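Local coordinates for protein L-lysine 6-monooxygenase (Pseudomonas syringae pv. tomato, PDB 5CQF) that probably hydroxylates the side-chain amine of L-lysine, using FAD and NADPH, as a step in siderophore biosynthesis, at residues H13-C18 with D44-Y49; T161-L166 with D391-V396; K201-R206 with V224-A229; E218-L223 with Q291-L296. One frame throughout, in Å; residues are numbered along the deposited sequence.

From the N terminus, contact 1 closes first, bringing strand 47-50 beside strand 16-19 after one helix. Contact 2 then opens at strand 163-166, a neighbour of strand 16-19, and closes only at strand 393-396. Contacts 1 and 2 thus tie strands of the same parallel sheet, and their centres are about 10 Å apart. Contacts 3 and 4 nest inside the long loop of contact 2. They cross each other, since 218-223 lies between the segments of contact 3 and 224-229 between those of contact 4. Both use helix 214-226, beside the second parallel sheet. They lie on the far side of the chain's centre, more than 40 Å from contacts 1 and 2, centre to centre.

Contact 1 of 4, residues H13-C18 with D44-Y49; sequences HSDAIC and DLSIGY
A16-C18 and I47-Y49 are the neighbouring parallel strands of a beta-alpha-beta unit, joined through helix 23-37. Pairing starts just before the strands. S46 N points almost straight at D15 OD2, 2.9 Å away (N-H...O angle 176°). It reaches the anti side of the carboxylate, near its plane. In return, D15 N donates to S46 OG at 3.2 Å. Further on, A16 N bonds to S46 O, G48 N to A16 O at 3.2 Å, and C18 N to G48 O at 3.0 Å. A16 O has a second donor, S14 OG at 3.0 Å, on the opposite face of its carbonyl plane from G48 N. The unit is consistent with a Rossmann-type fold, and the C18 side chain touches a GxGxxG sequence after its strand, as would suit dinucleotide binding. C18 CB meets Y49 CD2 obliquely to the ring, 3.4 Å away. C18 SG, anti to the backbone N, sits at the ring edge, 5.0 Å from the centroid of Y49, a sulfur-aromatic contact. C18 CB also packs on I47 CD1 at 4.2 Å. The Y49 ring meets F21 edge-to-face and rests on A29 and F32 of helix 23-37.

Contact 2 of 4, residues T161-L166 with D391-V396; sequences TRNLVL and DVNIWV
W395 touches V165, the backbone oxygen of L164 and the side chain of N163 on the neighbouring strand. Its CB lies 4.0 Å from L164 O. CG stands beside the backbone N (chi1 -72°), which itself bonds to L164 O, and this keeps CG on the side of that oxygen. L164 O lies at the ring edge, in the ring plane, 3.4 Å from CE3 of W395. CE3 also meets V165 CG2 obliquely at 4.0 Å. CZ3 comes next, 4.0 Å from N163 CB. The tip, CH2, has N163 OD1 near the ring plane at 4.0 Å. The W395 side chain also packs on I422, A425 and L426 of helix 412-428.

N163 and N393 lie side by side on the same face of the sheet as W395, with amide planes only 6° apart. N393 ND2 donates to N163 OD1 at 3.0 Å, nearly in line with the C=O. The other amide atoms also have partners: N163 ND2 donates to D15 O, and N393 OD1 accepts from R383 NE. L164 and I394 pack on the opposite face. R162 NH1 and D391 OD2 form a long, tentative salt bridge by charge alone, the guanidinium and carboxylate planes 85° apart.

The backbones join by N393 N to R162 O, L164 N to N393 O, W395 N to L164 O and L166 N to W395 O, each 2.8 Å. Strand 163-166 lies between strands 16-19 and 393-396 in a parallel sheet, consistent with the Rossmann-type FAD-binding fold expected of this family.

Contact 3 of 4, residues K201-R206 with V224-A229; sequences KQLPKR and VSRDPA
The Q202 amide and the D227 carboxylate approach obliquely, their planes 63° apart. Q202 NE2 stays 3.9 Å from D227 OD2. One N-H of Q202 NE2 donates to L203 O at 3.0 Å, within the segment. That oxygen lies close to the Q202 amide plane. The Q202 chain bends at chi2 (73°), which turns CD back from an extended path. The R226 guanidinium is met obliquely by L203 CD1. The same methyl packs on R226 CB at 3.7 Å, and the two side chains cross at about a right angle. The guanidinium finds its charge partner in its own helix, where R226 NE forms a salt bridge with E222.

Two waters bridge the segments through D227 OD2. One donates to D227 OD2 at 2.7 Å and also to L203 O. The other donates to D227 OD2 at 2.9 Å and accepts from L203 N. D227 OD1 takes A229 N at 3.0 Å, an Asx turn just past helix 214-226. Farther along, K205 CG lies 3.4 Å from A229 O.

The contact joins the loop before strand 206-210, the first strand of a beta-alpha-beta unit, to the turn between helix 214-226 and the second strand, 231-235. No direct hydrogen bond crosses it. The D227 charge is instead probably stabilised by the two waters and the backbone N-H.

Contact 4 of 4, residues E218-L223 with Q291-L296; sequences ESVLEL and QKLFSL
L221 points its methyls at K292, L293 and L296, where helix 214-226 packs on helix 287-302. Helix 214-226 follows strand 206-210 in a beta-alpha-beta unit, probably of the Rossmann type. The local axes come within 9.7 Å and are 39° apart. L221 CG is anti to the backbone N (chi1 -178°), which carries it toward helix 287-302. L221 CD1 meets L293 CA at 3.8 Å and L296 CD2 also at 3.8 Å. L221 CD2 lies across K292, with K292 CB 3.8 Å away. One residue earlier, V220 CG1 packs on L293 CD1 at 3.7 Å, the two side chains crossing at about a right angle. The contact is thus made by aliphatic groups, with no hydrogen bond across it.

Further out, V220 also touches V209 of strand 206-210, so it lies between the sheet and helix 287-302. L293 also rests on S217. L296 spreads onto V224 and S225, which belong to contact 3. On another side of helix 287-302, S295 OG bonds to R107 NH2 of the second subunit, and Q291 and F294 pack on L105 of that subunit. K292 NZ forms a salt bridge with E289 of its own helix. The K292 chain bends at chi3 (78°), and its CE lies 3.9 Å from L221 CD2.

Contact 1 of 4, residues H13-C18 with D44-Y49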
loop_
_atom_site.group_PDB
_atom_site.type_symbol
_atom_site.label_atom_id
_atom_site.label_comp_id
_atom_site.label_asym_id
_atom_site.label_seq_id
_atom_site.Cartn_x
_atom_site.Cartn_y
_atom_site.Cartn_z
ATOM N N HIS A 13 18.191 6.094 50.749
ATOM C CA HIS A 13 19.362 6.564 49.944
ATOM C C HIS A 13 19.751 5.571 48.841
ATOM O O HIS A 13 20.117 4.426 49.133
ATOM C CB HIS A 13 20.585 6.839 50.842
ATOM C CG HIS A 13 21.593 7.762 50.219
ATOM N ND1 HIS A 13 22.414 7.383 49.175
ATOM C CD2 HIS A 13 21.897 9.057 50.481
ATOM C CE1 HIS A 13 23.179 8.402 48.823
ATOM N NE2 HIS A 13 22.885 9.431 49.599
ATOM N N SER A 14 19.669 6.008 47.582
ATOM C CA SER A 14 20.194 5.233 46.446
ATOM C C SER A 14 21.050 6.149 45.592
ATOM O O SER A 14 20.954 7.370 45.716
ATOM C CB SER A 14 19.057 4.641 45.609
ATOM O OG SER A 14 18.042 5.604 45.375
ATOM N N ASP A 15 21.885 5.568 44.730
ATOM C CA ASP A 15 22.777 6.363 43.866
ATOM C C ASP A 15 22.024 7.340 42.964
ATOM O O ASP A 15 22.545 8.391 42.605
ATOM C CB ASP A 15 23.637 5.465 42.979
ATOM C CG ASP A 15 24.497 4.506 43.775
ATOM O OD1 ASP A 15 25.161 4.965 44.735
ATOM O OD2 ASP A 15 24.502 3.297 43.431
ATOM N N ALA A 16 20.806 6.971 42.585
ATOM C CA ALA A 16 19.965 7.828 41.788
ATOM C C ALA A 16 18.487 7.566 42.052
ATOM O O ALA A 16 18.105 6.473 42.483
ATOM C CB ALA A 16 20.278 7.620 40.321
ATOM N N ILE A 17 17.671 8.586 41.793
ATOM C CA ILE A 17 16.220 8.448 41.792
ATOM C C ILE A 17 15.700 8.937 40.455
ATOM O O ILE A 17 16.085 10.015 39.971
ATOM C CB ILE A 17 15.541 9.261 42.911
ATOM C CG1 ILE A 17 16.017 8.824 44.308
ATOM C CG2 ILE A 17 14.027 9.136 42.825
ATOM C CD1 ILE A 17 15.431 7.510 44.781
ATOM N N CYS A 18 14.837 8.130 39.849
ATOM C CA CYS A 18 14.135 8.511 38.621
ATOM C C CYS A 18 12.686 8.732 38.968
ATOM O O CYS A 18 12.066 7.863 39.582
ATOM C CB CYS A 18 14.237 7.415 37.569
ATOM S SG CYS A 18 13.304 7.742 36.032
ATOM N N ASP A 44 25.590 -2.277 38.657
ATOM C CA ASP A 44 25.794 -2.249 40.108
ATOM C C ASP A 44 25.193 -1.004 40.736
ATOM O O ASP A 44 24.815 -1.016 41.898
ATOM C CB ASP A 44 27.286 -2.321 40.445
ATOM C CG ASP A 44 27.952 -3.562 39.876
ATOM O OD1 ASP A 44 27.325 -4.646 39.884
ATOM O OD2 ASP A 44 29.104 -3.444 39.414
ATOM N N LEU A 45 25.105 0.067 39.962
ATOM C CA LEU A 45 24.501 1.325 40.420
ATOM C C LEU A 45 23.045 1.095 40.844
ATOM O O LEU A 45 22.285 0.436 40.150
ATOM C CB LEU A 45 24.599 2.334 39.283
ATOM C CG LEU A 45 24.217 3.807 39.425
ATOM C CD1 LEU A 45 24.998 4.623 38.396
ATOM C CD2 LEU A 45 22.721 4.044 39.240
ATOM N N SER A 46 22.680 1.609 42.008
ATOM C CA SER A 46 21.356 1.400 42.579
ATOM C C SER A 46 20.514 2.626 42.288
ATOM O O SER A 46 20.903 3.764 42.578
ATOM C CB SER A 46 21.429 1.155 44.092
ATOM O OG SER A 46 21.486 2.378 44.820
ATOM N N ILE A 47 19.349 2.375 41.716
ATOM C CA ILE A 47 18.457 3.405 41.289
ATOM C C ILE A 47 17.069 2.945 41.688
ATOM O O ILE A 47 16.766 1.761 41.593
ATOM C CB ILE A 47 18.589 3.626 39.770
ATOM C CG1 ILE A 47 17.483 4.537 39.253
ATOM C CG2 ILE A 47 18.507 2.321 39.003
ATOM C CD1 ILE A 47 17.779 5.089 37.889
ATOM N N GLY A 48 16.247 3.867 42.167
ATOM C CA GLY A 48 14.853 3.583 42.534
ATOM C C GLY A 48 13.908 4.386 41.659
ATOM O O GLY A 48 14.264 5.469 41.191
ATOM N N TYR A 49 12.704 3.881 41.418
ATOM C CA TYR A 49 11.765 4.624 40.576
ATOM C C TYR A 49 10.474 4.915 41.331
ATOM O O TYR A 49 9.944 4.046 42.019
ATOM C CB TYR A 49 11.462 3.862 39.274
ATOM C CG TYR A 49 12.681 3.473 38.479
ATOM C CD1 TYR A 49 13.427 2.361 38.825
ATOM C CD2 TYR A 49 13.076 4.206 37.364
ATOM C CE1 TYR A 49 14.545 1.987 38.095
ATOM C CE2 TYR A 49 14.196 3.848 36.635
ATOM C CZ TYR A 49 14.924 2.730 37.001
ATOM O OH TYR A 49 16.046 2.362 36.296
#

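Contact 2 of 4, residues T161-L166 with D391-V396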
loop_
_atom_site.group_PDB
_atom_site.type_symbol
_atom_site.label_atom_id
_atom_site.label_comp_id
_atom_site.label_asym_id
_atom_site.label_seq_id
_atom_site.Cartn_x
_atom_site.Cartn_y
_atom_site.Cartn_z
ATOM N N THR A 161 19.397 11.599 47.414
ATOM C CA THR A 161 20.267 11.265 46.293
ATOM C C THR A 161 21.025 12.482 45.803
ATOM O O THR A 161 20.554 13.598 45.955
ATOM C CB THR A 161 19.441 10.690 45.120
ATOM O OG1 THR A 161 20.316 10.130 44.141
ATOM C CG2 THR A 161 18.606 11.785 44.468
ATOM N N ARG A 162 22.190 12.259 45.205
ATOM C CA ARG A 162 22.894 13.297 44.437
ATOM C C ARG A 162 22.483 13.299 42.949
ATOM O O ARG A 162 22.871 14.200 42.194
ATOM C CB ARG A 162 24.418 13.082 44.511
ATOM C CG ARG A 162 25.064 13.248 45.880
ATOM C CD ARG A 162 26.587 13.090 45.798
ATOM N NE ARG A 162 27.230 12.959 47.121
ATOM C CZ ARG A 162 27.721 13.963 47.867
ATOM N NH1 ARG A 162 27.679 15.234 47.464
ATOM N NH2 ARG A 162 28.266 13.688 49.046
ATOM N N ASN A 163 21.743 12.281 42.501
ATOM C CA ASN A 163 21.500 12.110 41.071
ATOM C C ASN A 163 20.036 11.928 40.775
ATOM O O ASN A 163 19.439 10.954 41.205
ATOM C CB ASN A 163 22.322 10.945 40.555
ATOM C CG ASN A 163 23.813 11.201 40.709
ATOM O OD1 ASN A 163 24.342 12.164 40.132
ATOM N ND2 ASN A 163 24.485 10.390 41.520
ATOM N N LEU A 164 19.453 12.890 40.063
ATOM C CA LEU A 164 18.011 12.924 39.879
ATOM C C LEU A 164 17.638 12.914 38.396
ATOM O O LEU A 164 18.200 13.675 37.613
ATOM C CB LEU A 164 17.442 14.182 40.532
ATOM C CG LEU A 164 15.908 14.300 40.512
ATOM C CD1 LEU A 164 15.276 13.280 41.446
ATOM C CD2 LEU A 164 15.441 15.700 40.868
ATOM N N VAL A 165 16.688 12.055 38.018
ATOM C CA VAL A 165 16.171 12.010 36.645
ATOM C C VAL A 165 14.681 12.301 36.673
ATOM O O VAL A 165 13.945 11.682 37.430
ATOM C CB VAL A 165 16.428 10.637 35.991
ATOM C CG1 VAL A 165 15.933 10.628 34.545
ATOM C CG2 VAL A 165 17.913 10.292 36.047
ATOM N N LEU A 166 14.234 13.265 35.875
ATOM C CA LEU A 166 12.809 13.574 35.812
ATOM C C LEU A 166 12.295 13.018 34.540
ATOM O O LEU A 166 12.721 13.456 33.506
ATOM C CB LEU A 166 12.546 15.070 35.814
ATOM C CG LEU A 166 12.333 15.720 37.176
ATOM C CD1 LEU A 166 13.616 15.683 37.961
ATOM C CD2 LEU A 166 11.867 17.150 36.952
ATOM N N ASP A 391 28.662 18.053 43.375
ATOM C CA ASP A 391 28.356 16.658 42.995
ATOM C C ASP A 391 26.877 16.346 42.688
ATOM O O ASP A 391 26.551 15.173 42.506
ATOM C CB ASP A 391 28.848 15.659 44.075
ATOM C CG ASP A 391 30.354 15.510 44.108
ATOM O OD1 ASP A 391 30.938 15.205 43.048
ATOM O OD2 ASP A 391 30.947 15.664 45.201
ATOM N N VAL A 392 25.992 17.349 42.625
ATOM C CA VAL A 392 24.554 17.080 42.391
ATOM C C VAL A 392 24.158 17.249 40.918
ATOM O O VAL A 392 24.345 18.312 40.314
ATOM C CB VAL A 392 23.617 17.917 43.291
ATOM C CG1 VAL A 392 22.152 17.592 43.017
ATOM C CG2 VAL A 392 23.927 17.647 44.746
ATOM N N ASN A 393 23.597 16.179 40.361
ATOM C CA ASN A 393 23.214 16.153 38.971
ATOM C C ASN A 393 21.756 15.861 38.785
ATOM O O ASN A 393 21.149 15.056 39.502
ATOM C CB ASN A 393 24.036 15.122 38.233
ATOM C CG ASN A 393 25.514 15.314 38.454
ATOM O OD1 ASN A 393 26.128 16.167 37.826
ATOM N ND2 ASN A 393 26.091 14.527 39.360
ATOM N N ILE A 394 21.200 16.543 37.795
ATOM C CA ILE A 394 19.809 16.382 37.437
ATOM C C ILE A 394 19.714 16.276 35.927
ATOM O O ILE A 394 20.451 16.958 35.203
ATOM C CB ILE A 394 18.956 17.558 37.944
ATOM C CG1 ILE A 394 19.153 17.775 39.464
ATOM C CG2 ILE A 394 17.482 17.315 37.647
ATOM C CD1 ILE A 394 18.751 19.145 39.939
ATOM N N TRP A 395 18.808 15.406 35.479
ATOM C CA TRP A 395 18.538 15.165 34.064
ATOM C C TRP A 395 17.056 15.311 33.856
ATOM O O TRP A 395 16.282 14.876 34.721
ATOM C CB TRP A 395 18.920 13.754 33.680
ATOM C CG TRP A 395 20.399 13.496 33.616
ATOM C CD1 TRP A 395 21.198 13.587 32.512
ATOM C CD2 TRP A 395 21.250 13.075 34.688
ATOM N NE1 TRP A 395 22.488 13.267 32.839
ATOM C CE2 TRP A 395 22.547 12.950 34.166
ATOM C CE3 TRP A 395 21.045 12.828 36.037
ATOM C CZ2 TRP A 395 23.631 12.576 34.941
ATOM C CZ3 TRP A 395 22.121 12.446 36.812
ATOM C CH2 TRP A 395 23.399 12.325 36.261
ATOM N N VAL A 396 16.656 15.916 32.741
ATOM C CA VAL A 396 15.254 15.876 32.326
ATOM C C VAL A 396 15.133 14.970 31.107
ATOM O O VAL A 396 15.636 15.294 30.052
ATOM C CB VAL A 396 14.669 17.265 32.026
ATOM C CG1 VAL A 396 13.198 17.156 31.620
ATOM C CG2 VAL A 396 14.799 18.155 33.242
#

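Contact 3 of 4, residues K201-R206 with V224-A229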
loop_
_atom_site.group_PDB
_atom_site.type_symbol
_atom_site.label_atom_id
_atom_site.label_comp_id
_atom_site.label_asym_id
_atom_site.label_seq_id
_atom_site.Cartn_x
_atom_site.Cartn_y
_atom_site.Cartn_z
ATOM N N LYS A 201 -23.981 4.881 29.222
ATOM C CA LYS A 201 -24.555 4.247 28.069
ATOM C C LYS A 201 -25.070 5.261 27.080
ATOM O O LYS A 201 -25.632 4.880 26.067
ATOM C CB LYS A 201 -25.716 3.341 28.514
ATOM C CG LYS A 201 -25.329 2.210 29.464
ATOM C CD LYS A 201 -26.566 1.531 30.065
ATOM C CE LYS A 201 -26.197 0.432 31.059
ATOM N NZ LYS A 201 -27.384 -0.188 31.720
ATOM N N GLN A 202 -24.932 6.544 27.367
ATOM C CA GLN A 202 -25.456 7.560 26.450
ATOM C C GLN A 202 -24.548 8.762 26.393
ATOM O O GLN A 202 -24.408 9.513 27.376
ATOM C CB GLN A 202 -26.866 8.016 26.855
ATOM C CG GLN A 202 -27.461 9.112 25.966
ATOM C CD GLN A 202 -27.872 8.587 24.607
ATOM O OE1 GLN A 202 -28.677 7.663 24.502
ATOM N NE2 GLN A 202 -27.309 9.158 23.556
ATOM N N LEU A 203 -23.951 8.952 25.225
ATOM C CA LEU A 203 -23.155 10.138 24.991
ATOM C C LEU A 203 -24.040 11.307 24.539
ATOM O O LEU A 203 -25.025 11.103 23.869
ATOM C CB LEU A 203 -22.105 9.849 23.920
ATOM C CG LEU A 203 -21.162 8.695 24.233
ATOM C CD1 LEU A 203 -20.210 8.493 23.068
ATOM C CD2 LEU A 203 -20.387 8.954 25.509
ATOM N N PRO A 204 -23.651 12.542 24.865
ATOM C CA PRO A 204 -24.311 13.692 24.243
ATOM C C PRO A 204 -24.077 13.787 22.743
ATOM O O PRO A 204 -23.081 13.282 22.239
ATOM C CB PRO A 204 -23.700 14.900 24.959
ATOM C CG PRO A 204 -22.485 14.406 25.635
ATOM C CD PRO A 204 -22.626 12.932 25.848
ATOM N N LYS A 205 -24.991 14.450 22.053
ATOM C CA LYS A 205 -25.044 14.444 20.595
ATOM C C LYS A 205 -24.060 15.414 19.923
ATOM O O LYS A 205 -23.445 15.084 18.914
ATOM C CB LYS A 205 -26.487 14.770 20.140
ATOM C CG LYS A 205 -26.748 14.630 18.637
ATOM C CD LYS A 205 -28.187 14.986 18.258
ATOM C CE LYS A 205 -28.384 16.500 18.129
ATOM N NZ LYS A 205 -29.802 16.941 18.318
ATOM N N ARG A 206 -23.944 16.621 20.469
ATOM C CA ARG A 206 -23.250 17.713 19.795
ATOM C C ARG A 206 -21.934 17.962 20.494
ATOM O O ARG A 206 -21.906 18.266 21.674
ATOM C CB ARG A 206 -24.121 18.961 19.817
ATOM C CG ARG A 206 -25.429 18.829 19.044
ATOM C CD ARG A 206 -26.360 20.026 19.277
ATOM N NE ARG A 206 -26.596 20.193 20.714
ATOM C CZ ARG A 206 -27.097 21.280 21.301
ATOM N NH1 ARG A 206 -27.469 22.337 20.589
ATOM N NH2 ARG A 206 -27.224 21.298 22.620
ATOM N N VAL A 224 -17.352 9.982 16.585
ATOM C CA VAL A 224 -18.221 9.593 15.477
ATOM C C VAL A 224 -18.296 8.065 15.353
ATOM O O VAL A 224 -19.205 7.560 14.728
ATOM C CB VAL A 224 -17.810 10.186 14.110
ATOM C CG1 VAL A 224 -17.865 11.700 14.124
ATOM C CG2 VAL A 224 -16.432 9.697 13.683
ATOM N N SER A 225 -17.362 7.333 15.945
ATOM C CA SER A 225 -17.453 5.870 15.961
ATOM C C SER A 225 -18.454 5.334 16.965
ATOM O O SER A 225 -18.996 4.280 16.766
ATOM C CB SER A 225 -16.102 5.219 16.275
ATOM O OG SER A 225 -15.226 5.401 15.203
ATOM N N ARG A 226 -18.660 6.019 18.065
ATOM C CA ARG A 226 -19.386 5.411 19.162
ATOM C C ARG A 226 -20.881 5.491 18.986
ATOM O O ARG A 226 -21.591 4.761 19.631
ATOM C CB ARG A 226 -19.021 6.085 20.473
ATOM C CG ARG A 226 -17.653 5.710 20.980
ATOM C CD ARG A 226 -17.700 4.621 22.032
ATOM N NE ARG A 226 -16.773 4.967 23.109
ATOM C CZ ARG A 226 -17.123 5.243 24.363
ATOM N NH1 ARG A 226 -16.173 5.544 25.237
ATOM N NH2 ARG A 226 -18.399 5.204 24.762
ATOM N N ASP A 227 -21.358 6.391 18.137
ATOM C CA ASP A 227 -22.774 6.720 18.120
ATOM C C ASP A 227 -23.084 7.415 16.808
ATOM O O ASP A 227 -22.508 8.449 16.511
ATOM C CB ASP A 227 -23.078 7.642 19.301
ATOM C CG ASP A 227 -24.544 8.032 19.397
ATOM O OD1 ASP A 227 -25.245 8.008 18.357
ATOM O OD2 ASP A 227 -24.991 8.387 20.522
ATOM N N PRO A 228 -24.016 6.869 16.029
ATOM C CA PRO A 228 -24.212 7.399 14.675
ATOM C C PRO A 228 -24.929 8.752 14.571
ATOM O O PRO A 228 -25.036 9.336 13.483
ATOM C CB PRO A 228 -25.050 6.298 13.979
ATOM C CG PRO A 228 -25.094 5.153 14.936
ATOM C CD PRO A 228 -24.927 5.742 16.301
ATOM N N ALA A 229 -25.447 9.252 15.674
ATOM C CA ALA A 229 -26.137 10.530 15.628
ATOM C C ALA A 229 -25.277 11.689 16.135
ATOM O O ALA A 229 -25.669 12.856 15.984
ATOM C CB ALA A 229 -27.419 10.435 16.427
HETATM O O HOH W 1 -25.861 10.886 20.772
HETATM O O HOH W 2 -24.065 6.961 22.921
#

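Contact 4 of 4, residues E218-L223 with Q291-L296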
loop_
_atom_site.group_PDB
_atom_site.type_symbol
_atom_site.label_atom_id
_atom_site.label_comp_id
_atom_site.label_asym_id
_atom_site.label_seq_id
_atom_site.Cartn_x
_atom_site.Cartn_y
_atom_site.Cartn_z
ATOM N N GLU A 218 -7.961 11.513 16.902
ATOM C CA GLU A 218 -8.419 10.296 17.524
ATOM C C GLU A 218 -9.699 10.494 18.358
ATOM O O GLU A 218 -10.542 9.603 18.437
ATOM C CB GLU A 218 -7.314 9.716 18.393
ATOM C CG GLU A 218 -6.118 9.268 17.587
ATOM C CD GLU A 218 -5.023 8.675 18.462
ATOM O OE1 GLU A 218 -5.144 8.782 19.712
ATOM O OE2 GLU A 218 -4.058 8.088 17.900
ATOM N N SER A 219 -9.840 11.665 18.950
ATOM C CA SER A 219 -11.035 11.986 19.704
ATOM C C SER A 219 -12.202 12.087 18.780
ATOM O O SER A 219 -13.274 11.562 19.046
ATOM C CB SER A 219 -10.854 13.304 20.445
ATOM O OG SER A 219 -9.844 13.200 21.432
ATOM N N VAL A 220 -11.987 12.767 17.673
ATOM C CA VAL A 220 -13.031 12.907 16.700
ATOM C C VAL A 220 -13.462 11.544 16.227
ATOM O O VAL A 220 -14.653 11.238 16.209
ATOM C CB VAL A 220 -12.603 13.788 15.519
ATOM C CG1 VAL A 220 -13.640 13.765 14.408
ATOM C CG2 VAL A 220 -12.408 15.221 15.990
ATOM N N LEU A 221 -12.499 10.729 15.846
ATOM C CA LEU A 221 -12.807 9.398 15.336
ATOM C C LEU A 221 -13.590 8.583 16.340
ATOM O O LEU A 221 -14.552 7.894 15.977
ATOM C CB LEU A 221 -11.535 8.660 14.952
ATOM C CG LEU A 221 -11.661 7.254 14.337
ATOM C CD1 LEU A 221 -12.441 7.277 13.038
ATOM C CD2 LEU A 221 -10.264 6.717 14.062
ATOM N N GLU A 222 -13.198 8.665 17.600
ATOM C CA GLU A 222 -13.809 7.835 18.602
ATOM C C GLU A 222 -15.247 8.303 18.822
ATOM O O GLU A 222 -16.177 7.478 18.969
ATOM C CB GLU A 222 -12.995 7.843 19.885
ATOM C CG GLU A 222 -13.671 7.154 21.077
ATOM C CD GLU A 222 -13.734 5.629 20.991
ATOM O OE1 GLU A 222 -12.876 5.019 20.314
ATOM O OE2 GLU A 222 -14.636 5.042 21.642
ATOM N N LEU A 223 -15.457 9.616 18.802
ATOM C CA LEU A 223 -16.807 10.129 18.986
ATOM C C LEU A 223 -17.732 9.715 17.839
ATOM O O LEU A 223 -18.807 9.169 18.096
ATOM C CB LEU A 223 -16.816 11.630 19.129
ATOM C CG LEU A 223 -16.127 12.178 20.365
ATOM C CD1 LEU A 223 -16.118 13.689 20.247
ATOM C CD2 LEU A 223 -16.818 11.735 21.664
ATOM N N GLN A 291 -6.594 8.434 7.545
ATOM C CA GLN A 291 -7.340 7.571 6.656
ATOM C C GLN A 291 -8.581 7.020 7.342
ATOM O O GLN A 291 -9.640 6.976 6.748
ATOM C CB GLN A 291 -6.428 6.457 6.110
ATOM C CG GLN A 291 -7.099 5.307 5.354
ATOM C CD GLN A 291 -7.922 5.751 4.147
ATOM O OE1 GLN A 291 -7.677 6.818 3.569
ATOM N NE2 GLN A 291 -8.920 4.926 3.764
ATOM N N LYS A 292 -8.479 6.611 8.595
ATOM C CA LYS A 292 -9.647 6.013 9.278
ATOM C C LYS A 292 -10.756 7.049 9.402
ATOM O O LYS A 292 -11.948 6.761 9.150
ATOM C CB LYS A 292 -9.269 5.447 10.658
ATOM C CG LYS A 292 -8.901 3.971 10.628
ATOM C CD LYS A 292 -7.811 3.603 11.628
ATOM C CE LYS A 292 -8.328 3.473 13.045
ATOM N NZ LYS A 292 -7.270 3.774 14.068
ATOM N N LEU A 293 -10.357 8.257 9.785
ATOM C CA LEU A 293 -11.326 9.327 10.002
ATOM C C LEU A 293 -11.938 9.738 8.691
ATOM O O LEU A 293 -13.141 9.777 8.575
ATOM C CB LEU A 293 -10.701 10.518 10.729
ATOM C CG LEU A 293 -11.631 11.720 10.903
ATOM C CD1 LEU A 293 -12.891 11.365 11.673
ATOM C CD2 LEU A 293 -10.868 12.792 11.624
ATOM N N PHE A 294 -11.128 9.977 7.675
ATOM C CA PHE A 294 -11.673 10.378 6.358
ATOM C C PHE A 294 -12.586 9.292 5.726
ATOM O O PHE A 294 -13.670 9.580 5.197
ATOM C CB PHE A 294 -10.503 10.755 5.434
ATOM C CG PHE A 294 -10.926 11.250 4.093
ATOM C CD1 PHE A 294 -11.223 12.609 3.885
ATOM C CD2 PHE A 294 -11.041 10.372 3.024
ATOM C CE1 PHE A 294 -11.635 13.059 2.626
ATOM C CE2 PHE A 294 -11.469 10.818 1.769
ATOM C CZ PHE A 294 -11.758 12.160 1.571
ATOM N N SER A 295 -12.176 8.038 5.803
ATOM C CA SER A 295 -12.998 6.936 5.259
ATOM C C SER A 295 -14.369 6.801 5.934
ATOM O O SER A 295 -15.372 6.612 5.269
ATOM C CB SER A 295 -12.243 5.609 5.372
ATOM O OG SER A 295 -13.028 4.519 4.931
ATOM N N LEU A 296 -14.399 6.920 7.256
ATOM C CA LEU A 296 -15.625 6.782 8.005
ATOM C C LEU A 296 -16.591 7.912 7.720
ATOM O O LEU A 296 -17.787 7.691 7.570
ATOM C CB LEU A 296 -15.306 6.737 9.508
ATOM C CG LEU A 296 -16.489 6.616 10.495
ATOM C CD1 LEU A 296 -17.464 5.541 10.026
ATOM C CD2 LEU A 296 -15.979 6.296 11.897
#